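Local atomic coordinates of inositol dehydrogenase (Lactobacillus casei, PDB entry 4MKX), a protein that probably oxidises scyllo-inositol with NAD as the hydride acceptor, as a dehydrogenase of the Gfo/Idh/MocA family. Residues K39-K44 against E310-V315; K30-N35 against Q305-E310. One frame throughout, in Å; residues are numbered along the deposited sequence.

Contact 1. Residues K39-K44 against E310-V315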
loop_
_atom_site.group_PDB
_atom_site.type_symbol
_atom_site.label_atom_id
_atom_site.label_comp_id
_atom_site.label_asym_id
_atom_site.label_seq_id
_atom_site.Cartn_x
_atom_site.Cartn_y
_atom_site.Cartn_z
ATOM N N LYS A 39 22.089 -26.246 4.210
ATOM C CA LYS A 39 21.083 -25.643 5.075
ATOM C C LYS A 39 20.125 -26.619 5.731
ATOM O O LYS A 39 19.534 -26.315 6.765
ATOM C CB LYS A 39 20.291 -24.599 4.288
ATOM C CG LYS A 39 21.135 -23.419 3.836
ATOM C CD LYS A 39 20.338 -22.508 2.919
ATOM C CE LYS A 39 21.228 -21.459 2.277
ATOM N NZ LYS A 39 22.037 -20.720 3.290
ATOM N N ILE A 40 19.951 -27.789 5.129
ATOM C CA ILE A 40 18.922 -28.701 5.601
ATOM C C ILE A 40 19.448 -29.569 6.738
ATOM O O ILE A 40 20.526 -30.172 6.630
ATOM C CB ILE A 40 18.355 -29.570 4.443
ATOM C CG1 ILE A 40 17.685 -28.677 3.389
ATOM C CG2 ILE A 40 17.362 -30.600 4.972
ATOM C CD1 ILE A 40 16.506 -27.853 3.914
ATOM N N GLN A 41 18.694 -29.632 7.836
ATOM C CA GLN A 41 19.110 -30.427 8.990
ATOM C C GLN A 41 18.953 -31.904 8.694
ATOM O O GLN A 41 18.005 -32.297 8.021
ATOM C CB GLN A 41 18.236 -30.122 10.203
ATOM C CG GLN A 41 18.226 -28.689 10.679
ATOM C CD GLN A 41 17.273 -28.504 11.847
ATOM O OE1 GLN A 41 16.243 -27.837 11.727
ATOM N NE2 GLN A 41 17.602 -29.116 12.982
ATOM N N HIS A 42 19.864 -32.713 9.230
ATOM C CA HIS A 42 19.783 -34.175 9.173
ATOM C C HIS A 42 19.835 -34.713 7.751
ATOM O O HIS A 42 19.264 -35.757 7.462
ATOM C CB HIS A 42 18.523 -34.694 9.872
ATOM C CG HIS A 42 18.349 -34.184 11.267
ATOM N ND1 HIS A 42 19.364 -34.204 12.202
ATOM C CD2 HIS A 42 17.274 -33.645 11.891
ATOM C CE1 HIS A 42 18.921 -33.697 13.338
ATOM N NE2 HIS A 42 17.656 -33.348 13.175
ATOM N N ALA A 43 20.529 -34.001 6.874
ATOM C CA ALA A 43 20.642 -34.434 5.493
ATOM C C ALA A 43 22.048 -34.219 4.973
ATOM O O ALA A 43 22.761 -33.308 5.403
ATOM C CB ALA A 43 19.642 -33.701 4.622
ATOM N N LYS A 44 22.443 -35.078 4.043
ATOM C CA LYS A 44 23.726 -34.964 3.386
ATOM C C LYS A 44 23.506 -35.172 1.900
ATOM O O LYS A 44 22.808 -36.107 1.509
ATOM C CB LYS A 44 24.650 -36.053 3.926
ATOM C CG LYS A 44 25.991 -36.148 3.243
ATOM C CD LYS A 44 26.825 -37.240 3.898
ATOM C CE LYS A 44 28.137 -37.463 3.163
ATOM N NZ LYS A 44 28.907 -36.202 3.004
ATOM N N GLU A 310 9.975 -27.115 2.053
ATOM C CA GLU A 310 9.555 -28.398 1.486
ATOM C C GLU A 310 10.673 -29.440 1.540
ATOM O O GLU A 310 10.395 -30.618 1.699
ATOM C CB GLU A 310 9.011 -28.273 0.051
ATOM C CG GLU A 310 10.073 -28.132 -1.028
ATOM C CD GLU A 310 9.502 -28.017 -2.431
ATOM O OE1 GLU A 310 8.309 -28.351 -2.643
ATOM O OE2 GLU A 310 10.252 -27.577 -3.332
ATOM N N GLU A 311 11.924 -29.009 1.387
ATOM C CA GLU A 311 13.051 -29.931 1.476
ATOM C C GLU A 311 13.147 -30.468 2.899
ATOM O O GLU A 311 13.328 -31.665 3.106
ATOM C CB GLU A 311 14.356 -29.223 1.090
ATOM C CG GLU A 311 14.439 -28.832 -0.382
ATOM C CD GLU A 311 15.336 -27.642 -0.603
ATOM O OE1 GLU A 311 15.862 -27.119 0.397
ATOM O OE2 GLU A 311 15.499 -27.195 -1.758
ATOM N N GLN A 312 13.022 -29.583 3.883
ATOM C CA GLN A 312 13.116 -30.017 5.275
ATOM C C GLN A 312 11.952 -30.927 5.633
ATOM O O GLN A 312 12.121 -31.904 6.372
ATOM C CB GLN A 312 13.164 -28.816 6.225
ATOM C CG GLN A 312 13.561 -29.187 7.658
ATOM C CD GLN A 312 14.997 -29.693 7.760
ATOM O OE1 GLN A 312 15.946 -28.921 7.618
ATOM N NE2 GLN A 312 15.161 -30.994 8.008
ATOM N N ALA A 313 10.773 -30.623 5.100
ATOM C CA ALA A 313 9.608 -31.452 5.369
ATOM C C ALA A 313 9.797 -32.870 4.824
ATOM O O ALA A 313 9.364 -33.841 5.444
ATOM C CB ALA A 313 8.350 -30.815 4.785
ATOM N N PHE A 314 10.437 -32.989 3.665
ATOM C CA PHE A 314 10.683 -34.304 3.079
ATOM C C PHE A 314 11.620 -35.117 3.966
ATOM O O PHE A 314 11.341 -36.277 4.286
ATOM C CB PHE A 314 11.237 -34.156 1.663
ATOM C CG PHE A 314 11.660 -35.455 1.037
ATOM C CD1 PHE A 314 10.716 -36.392 0.622
ATOM C CD2 PHE A 314 13.002 -35.720 0.839
ATOM C CE1 PHE A 314 11.115 -37.593 0.037
ATOM C CE2 PHE A 314 13.409 -36.915 0.256
ATOM C CZ PHE A 314 12.461 -37.845 -0.156
ATOM N N VAL A 315 12.715 -34.493 4.387
ATOM C CA VAL A 315 13.683 -35.149 5.264
ATOM C C VAL A 315 13.054 -35.566 6.594
ATOM O O VAL A 315 13.250 -36.698 7.051
ATOM C CB VAL A 315 14.926 -34.266 5.489
ATOM C CG1 VAL A 315 15.813 -34.847 6.588
ATOM C CG2 VAL A 315 15.714 -34.129 4.198
#

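Contact 2. Residues K30-N35 against Q305-E310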
loop_
_atom_site.group_PDB
_atom_site.type_symbol
_atom_site.label_atom_id
_atom_site.label_comp_id
_atom_site.label_asym_id
_atom_site.label_seq_id
_atom_site.Cartn_x
_atom_site.Cartn_y
_atom_site.Cartn_z
ATOM N N LYS A 30 20.208 -27.065 -8.916
ATOM C CA LYS A 30 21.301 -26.468 -8.151
ATOM C C LYS A 30 20.800 -25.828 -6.866
ATOM O O LYS A 30 21.487 -25.869 -5.844
ATOM C CB LYS A 30 22.076 -25.456 -9.007
ATOM C CG LYS A 30 23.042 -26.135 -9.976
ATOM C CD LYS A 30 23.752 -25.151 -10.888
ATOM C CE LYS A 30 24.765 -25.899 -11.755
ATOM N NZ LYS A 30 25.636 -24.995 -12.553
ATOM N N ILE A 31 19.606 -25.243 -6.911
ATOM C CA ILE A 31 19.004 -24.701 -5.699
ATOM C C ILE A 31 18.765 -25.794 -4.659
ATOM O O ILE A 31 19.186 -25.667 -3.513
ATOM C CB ILE A 31 17.698 -23.939 -6.013
ATOM C CG1 ILE A 31 18.013 -22.710 -6.876
ATOM C CG2 ILE A 31 16.983 -23.532 -4.726
ATOM C CD1 ILE A 31 16.792 -22.031 -7.453
ATOM N N HIS A 32 18.107 -26.881 -5.060
ATOM C CA HIS A 32 17.853 -27.985 -4.150
ATOM C C HIS A 32 19.158 -28.575 -3.634
ATOM O O HIS A 32 19.287 -28.887 -2.453
ATOM C CB HIS A 32 17.056 -29.095 -4.850
ATOM C CG HIS A 32 15.597 -28.789 -5.023
ATOM N ND1 HIS A 32 14.794 -28.352 -3.988
ATOM C CD2 HIS A 32 14.785 -28.904 -6.100
ATOM C CE1 HIS A 32 13.561 -28.186 -4.428
ATOM N NE2 HIS A 32 13.524 -28.522 -5.708
ATOM N N ALA A 33 20.115 -28.761 -4.537
ATOM C CA ALA A 33 21.386 -29.389 -4.167
ATOM C C ALA A 33 22.130 -28.545 -3.142
ATOM O O ALA A 33 22.627 -29.066 -2.145
ATOM C CB ALA A 33 22.247 -29.601 -5.397
ATOM N N THR A 34 22.202 -27.244 -3.396
ATOM C CA THR A 34 22.892 -26.326 -2.485
ATOM C C THR A 34 22.205 -26.312 -1.129
ATOM O O THR A 34 22.861 -26.358 -0.089
ATOM C CB THR A 34 22.928 -24.909 -3.060
ATOM O OG1 THR A 34 23.578 -24.939 -4.333
ATOM C CG2 THR A 34 23.678 -23.953 -2.136
ATOM N N ASN A 35 20.878 -26.253 -1.135
ATOM C CA ASN A 35 20.134 -26.236 0.112
ATOM C C ASN A 35 20.350 -27.501 0.928
ATOM O O ASN A 35 20.603 -27.441 2.129
ATOM C CB ASN A 35 18.645 -26.032 -0.154
ATOM C CG ASN A 35 18.300 -24.618 -0.545
ATOM O OD1 ASN A 35 19.105 -23.690 -0.392
ATOM N ND2 ASN A 35 17.091 -24.436 -1.044
ATOM N N GLN A 305 12.197 -19.375 0.667
ATOM C CA GLN A 305 11.737 -19.970 1.917
ATOM C C GLN A 305 10.941 -21.241 1.685
ATOM O O GLN A 305 11.126 -22.229 2.401
ATOM C CB GLN A 305 10.890 -18.949 2.702
ATOM C CG GLN A 305 10.194 -19.537 3.936
ATOM C CD GLN A 305 8.757 -19.953 3.657
ATOM O OE1 GLN A 305 7.953 -19.164 3.148
ATOM N NE2 GLN A 305 8.433 -21.203 3.971
ATOM N N ALA A 306 10.076 -21.225 0.678
ATOM C CA ALA A 306 9.232 -22.384 0.390
ATOM C C ALA A 306 10.051 -23.593 -0.041
ATOM O O ALA A 306 9.723 -24.723 0.312
ATOM C CB ALA A 306 8.209 -22.044 -0.677
ATOM N N PHE A 307 11.101 -23.362 -0.822
ATOM C CA PHE A 307 11.969 -24.468 -1.224
ATOM C C PHE A 307 12.633 -25.116 -0.011
ATOM O O PHE A 307 12.637 -26.341 0.116
ATOM C CB PHE A 307 13.038 -24.006 -2.224
ATOM C CG PHE A 307 12.499 -23.696 -3.582
ATOM C CD1 PHE A 307 11.651 -24.596 -4.234
ATOM C CD2 PHE A 307 12.813 -22.499 -4.215
ATOM C CE1 PHE A 307 11.142 -24.306 -5.501
ATOM C CE2 PHE A 307 12.310 -22.205 -5.477
ATOM C CZ PHE A 307 11.467 -23.109 -6.119
ATOM N N LEU A 308 13.213 -24.300 0.867
ATOM C CA LEU A 308 13.851 -24.814 2.076
ATOM C C LEU A 308 12.856 -25.579 2.942
ATOM O O LEU A 308 13.167 -26.661 3.432
ATOM C CB LEU A 308 14.486 -23.668 2.877
ATOM C CG LEU A 308 15.818 -23.161 2.334
ATOM C CD1 LEU A 308 16.124 -21.755 2.851
ATOM C CD2 LEU A 308 16.933 -24.131 2.726
ATOM N N SER A 309 11.656 -25.026 3.113
ATOM C CA SER A 309 10.657 -25.684 3.936
ATOM C C SER A 309 10.205 -27.029 3.364
ATOM O O SER A 309 10.056 -27.983 4.114
ATOM C CB SER A 309 9.448 -24.775 4.178
ATOM O OG SER A 309 9.818 -23.696 5.030
ATOM N N GLU A 310 9.975 -27.115 2.053
ATOM C CA GLU A 310 9.555 -28.398 1.486
ATOM C C GLU A 310 10.673 -29.440 1.540
ATOM O O GLU A 310 10.395 -30.618 1.699
ATOM C CB GLU A 310 9.011 -28.273 0.051
ATOM C CG GLU A 310 10.073 -28.132 -1.028
ATOM C CD GLU A 310 9.502 -28.017 -2.431
ATOM O OE1 GLU A 310 8.309 -28.351 -2.643
ATOM O OE2 GLU A 310 10.252 -27.577 -3.332
#

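Contact 1. Residues K39-K44 against E310-V315
The backbone N of Q41 gives its hydrogen to OE1 of Q312 across 2.8 Å, meeting a lone pair in the plane of that amide's carbonyl. The other end of the same amide answers: NE2 of Q312 donates to O of Q41 at 3.1 Å, nearly straight at 173°. One side-chain amide thus serves both backbone polar groups of a single residue, much as a neighbouring strand would, and the pair of bonds fixes which end is oxygen and which nitrogen. In Q312, CG stands anti to the backbone N (chi1 -168°), and the bend at chi2 (66°) turns CD toward Q41. NE2 is also hydrogen-bonded to OD1 of N316 on its own helix.

Methyl groups pack around the amide. I40 slides past Q312 in the opposite direction, its CG2 packing 3.4 Å from the amide oxygen OE1 of Q312, while CD1 extends to CB of E311 at 3.8 Å. V315 divides its two methyls: CG1 lies against the carbonyl oxygens of Q41 and H42, and CG2 touches CG2 of I40 and CB of A43, each at 4.0 Å. Q312 thus pairs with a type II beta turn, I40 to A43, which joins helix 27-38 to strand 43-49 in the Rossmann fold and is held here by helix 304-319 from far along the chain.

Contact 2. Residues K30-N35 against Q305-E310
N35 and L308 meet at about a right angle, CD2 of the leucine lying 3.6 Å from CG of the asparagine. The same methyl is nearly equidistant from OD1 and ND2 of N35, so it packs against the whole amide group and not against one end of it. With CG of L308 anti to its carbonyl carbon, that branch point comes within 3.8 Å of ND2 of N35. ND2 is hydrogen-bonded to OE2 of E311, one residue beyond the segment, which helps to fix the rotation of the amide.

Farther toward the start of both segments, the side chains of H32 and F307 cross at about a right angle, their ring centroids 5.7 Å apart and their planes 82° apart. The nearest atoms, CE1 of H32 and CD1 of F307, approach obliquely at 4.1 Å. I31 adds its CG2 beside CD2 of the same phenylalanine.

The helices cross at -58°, their segment axes 10.4 Å apart. Helix 27-38 is the one that follows the first strand of the Rossmann fold, after a glycine-rich turn consistent with the dinucleotide-binding GxGxxG pattern, and helix 304-319 comes from much later in the chain to cover it.

CB of E310 does not point at helix 27-38, but with CG set between the backbone N and the carbonyl carbon (chi1 78°) the extended chain carries OE2 to H32. This oxygen lies in plane at the edge of both the H32 and F307 rings, 3.5 Å from CE1 of H32, and so ties the three side chains together. Both ring nitrogens of H32 have carboxylate partners, ND1 in E311 and NE2 in E110, while F85 and F108 meet the ring edge-to-face.

How the contacts relate
Contacts 1 and 2 are successive stations along helix 304-319, with centres 9 Å apart and E310 common to both ranges. On the Rossmann side they are consecutive too: helix 27-38 runs into the turn, and N of I40 lies 3.1 Å from O of N35, a probable hydrogen bond. From contact 1, OE2 of E311 serves two residues of contact 2, ND1 of H32 through a probable hydrogen bond (2.6 Å) and ND2 of N35. CB of K39 packs 3.7 Å from CD2 of L308. Contact 2 is the more buried, and the side chain of H32 lies near the glycine-rich pattern of the probable nucleotide site without touching it; contact 1 is partly buried, with Q41 packing on T38 of a second subunit.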